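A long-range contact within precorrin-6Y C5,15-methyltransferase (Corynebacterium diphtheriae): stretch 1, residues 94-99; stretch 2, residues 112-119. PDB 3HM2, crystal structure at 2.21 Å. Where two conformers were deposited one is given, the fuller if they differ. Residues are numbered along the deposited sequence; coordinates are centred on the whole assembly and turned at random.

Stretch 1 (94-99) NPDVIF
Stretch 2 (112-119) AAWKRLPV

The contact joins a loop running into a strand (Val-97 to Phe-99) with a segment helical from Ala-112 to Lys-115 and the residues that follow it. Register is set by CA–CA distances: Asn-94 to Arg-116 at 5.8 Å, Pro-95 to Leu-117 at 6.3 Å and Ile-98 to Ala-113 at 8.0 Å. Together the two sides bury 374 Å², with Asn-94 and Arg-116 each contributing 70 Å²; no clear hydrogen bond crosses between them.

Stretch 1 is extended at Asn-94 (phi/psi -69/133) and Pro-95 (-60/154), breaks at Asp-96 (-94/-44), and enters the strand at Val-97 (-130/152) and Ile-98 (-127/152). The CA-to-CB bonds of Asp-96 and Val-97 point away from stretch 2, and that of Ile-98 points toward it. In stretch 2, helical angles at Ala-113 (-39/-41) and Trp-114 (-72/-45) give way to -87/-15 at Arg-116 and an extended Leu-117 (-87/134). Leu-117 N donates to Trp-114 O at 2.9 Å, a local backbone bond closing a turn before the extended Leu-117.

The apolar centre is Ile-98 against Leu-117. Ile-98 has chi1 -68° (m) and an off-well chi2 of 145°, which carries CD1 to 4.1 Å from Leu-117 CD1 and to 3.9 Å from Ala-113 O. The small Ala-113 side chain points sideways; Ala-113 CB comes no nearer to stretch 1 than 4.6 Å, to Ile-98 CD1. Leu-117 starts with CA-to-CB directed away, yet chi1 -174° (t) and chi2 77° (p) bring its end back: CD1 lies 3.7 Å from Asp-96 O and 4.0 Å from Pro-95 O. One methyl thus touches both backbone oxygens and the isoleucine tip, a reach suited to a branched, flexible apolar chain.

Two prolines pack beside this centre. Pro-95, buried and C-gamma endo, sets its CD 3.8 Å from Arg-116 O and 4.1 Å from Arg-116 CB. Pro-118, C-gamma exo, brings its CD to 3.5 Å from Pro-95 O, and its CG to 4.3 Å from Asn-94 CB. Their compact rings fit against backbone without presenting an amide hydrogen.

At the more open end, Arg-116 folds through three m rotamers (chi1 -62°, chi2 -71°, chi3 -49°), with chi4 -106°. This coiled path curls the guanidinium back so that its edge faces the Asn-94 side-chain amide, near the guanidinium plane. Asn-94 (chi1 -86°, m) begins sideways and its end approaches Arg-116; the amide is probably turned over in the model, leaving the polar pairing there open. Arg-116 NH1 and NH2 are hydrogen-bonded elsewhere in the structure.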

# COMPACT_ATOMS: atom_id res chain seq x y z
N ASN A 94 -9.96 -20.77 32.17
CA ASN A 94 -9.55 -20.69 30.76
C ASN A 94 -10.10 -19.45 30.10
O ASN A 94 -11.30 -19.20 30.23
CB ASN A 94 -10.09 -21.86 29.97
CG ASN A 94 -9.21 -23.06 30.02
OD1 ASN A 94 -9.66 -24.18 29.78
ND2 ASN A 94 -7.95 -22.85 30.33
N PRO A 95 -9.24 -18.70 29.35
CA PRO A 95 -9.60 -17.47 28.63
C PRO A 95 -10.68 -17.75 27.58
O PRO A 95 -10.75 -18.89 27.10
CB PRO A 95 -8.31 -17.15 27.89
CG PRO A 95 -7.68 -18.49 27.71
CD PRO A 95 -7.85 -19.07 29.04
N ASP A 96 -11.48 -16.74 27.22
CA ASP A 96 -12.48 -16.90 26.16
C ASP A 96 -11.89 -16.45 24.81
O ASP A 96 -12.07 -17.09 23.78
CB ASP A 96 -13.77 -16.13 26.51
CG ASP A 96 -14.68 -16.90 27.45
OD1 ASP A 96 -15.38 -17.80 26.96
OD2 ASP A 96 -14.74 -16.59 28.67
N VAL A 97 -11.20 -15.33 24.82
CA VAL A 97 -10.53 -14.83 23.64
C VAL A 97 -9.09 -14.50 24.09
O VAL A 97 -8.87 -14.25 25.29
CB VAL A 97 -11.25 -13.60 23.14
CG1 VAL A 97 -11.07 -13.46 21.66
CG2 VAL A 97 -12.68 -13.80 23.40
N ILE A 98 -8.12 -14.57 23.18
CA ILE A 98 -6.78 -14.04 23.46
C ILE A 98 -6.36 -13.10 22.38
O ILE A 98 -6.80 -13.21 21.25
CB ILE A 98 -5.75 -15.11 23.50
CG1 ILE A 98 -6.01 -15.98 24.71
CG2 ILE A 98 -4.33 -14.51 23.57
CD1 ILE A 98 -5.67 -17.41 24.44
N PHE A 99 -5.50 -12.16 22.74
CA PHE A 99 -4.92 -11.26 21.77
C PHE A 99 -3.44 -11.20 22.06
O PHE A 99 -3.07 -10.96 23.21
CB PHE A 99 -5.50 -9.82 21.84
CG PHE A 99 -4.71 -8.82 21.00
CD1 PHE A 99 -5.07 -8.57 19.68
CD2 PHE A 99 -3.56 -8.21 21.50
CE1 PHE A 99 -4.31 -7.71 18.90
CE2 PHE A 99 -2.80 -7.34 20.70
CZ PHE A 99 -3.19 -7.10 19.41
N ALA A 112 1.94 -22.32 24.92
CA ALA A 112 1.35 -22.13 26.23
C ALA A 112 -0.00 -21.38 26.15
O ALA A 112 -1.05 -21.93 26.45
CB ALA A 112 2.32 -21.38 27.09
N ALA A 113 0.01 -20.11 25.76
CA ALA A 113 -1.26 -19.42 25.62
C ALA A 113 -2.27 -20.39 25.03
O ALA A 113 -3.41 -20.46 25.47
CB ALA A 113 -1.12 -18.19 24.75
N TRP A 114 -1.83 -21.17 24.04
CA TRP A 114 -2.72 -21.93 23.18
C TRP A 114 -3.38 -23.13 23.86
O TRP A 114 -4.58 -23.37 23.69
CB TRP A 114 -1.94 -22.40 21.97
CG TRP A 114 -2.74 -23.14 20.96
CD1 TRP A 114 -2.60 -24.45 20.62
CD2 TRP A 114 -3.78 -22.62 20.13
NE1 TRP A 114 -3.49 -24.78 19.63
CE2 TRP A 114 -4.23 -23.68 19.31
CE3 TRP A 114 -4.38 -21.37 20.00
CZ2 TRP A 114 -5.24 -23.52 18.37
CZ3 TRP A 114 -5.38 -21.21 19.06
CH2 TRP A 114 -5.80 -22.27 18.26
N LYS A 115 -2.59 -23.89 24.60
CA LYS A 115 -3.09 -25.06 25.29
C LYS A 115 -4.33 -24.66 26.11
O LYS A 115 -5.21 -25.49 26.41
CB LYS A 115 -2.00 -25.63 26.22
CG LYS A 115 -2.03 -25.02 27.64
CD LYS A 115 -0.70 -25.06 28.39
CE LYS A 115 -0.14 -23.65 28.65
NZ LYS A 115 -0.71 -22.97 29.84
N ARG A 116 -4.41 -23.37 26.45
CA ARG A 116 -5.40 -22.92 27.41
C ARG A 116 -6.73 -22.59 26.72
O ARG A 116 -7.77 -22.47 27.38
CB ARG A 116 -4.86 -21.74 28.24
CG ARG A 116 -3.64 -22.05 29.10
CD ARG A 116 -3.97 -22.96 30.29
NE ARG A 116 -5.13 -22.46 31.02
CZ ARG A 116 -5.08 -21.86 32.20
NH1 ARG A 116 -3.92 -21.69 32.84
NH2 ARG A 116 -6.20 -21.42 32.75
N LEU A 117 -6.70 -22.46 25.41
CA LEU A 117 -7.89 -22.02 24.69
C LEU A 117 -8.83 -23.18 24.32
O LEU A 117 -8.43 -24.11 23.63
CB LEU A 117 -7.48 -21.22 23.44
CG LEU A 117 -8.65 -20.58 22.70
CD1 LEU A 117 -9.13 -19.35 23.44
CD2 LEU A 117 -8.24 -20.23 21.29
N PRO A 118 -10.13 -22.99 24.57
CA PRO A 118 -11.15 -24.00 24.31
C PRO A 118 -11.44 -24.18 22.82
O PRO A 118 -11.06 -23.33 22.02
CB PRO A 118 -12.38 -23.44 25.02
CG PRO A 118 -11.82 -22.65 26.15
CD PRO A 118 -10.51 -22.08 25.66
N VAL A 119 -12.10 -25.28 22.47
CA VAL A 119 -12.72 -25.42 21.16
C VAL A 119 -13.60 -24.21 20.83
O VAL A 119 -14.27 -23.66 21.70
CB VAL A 119 -13.58 -26.70 21.08
CG1 VAL A 119 -14.01 -26.95 19.64
CG2 VAL A 119 -12.81 -27.89 21.63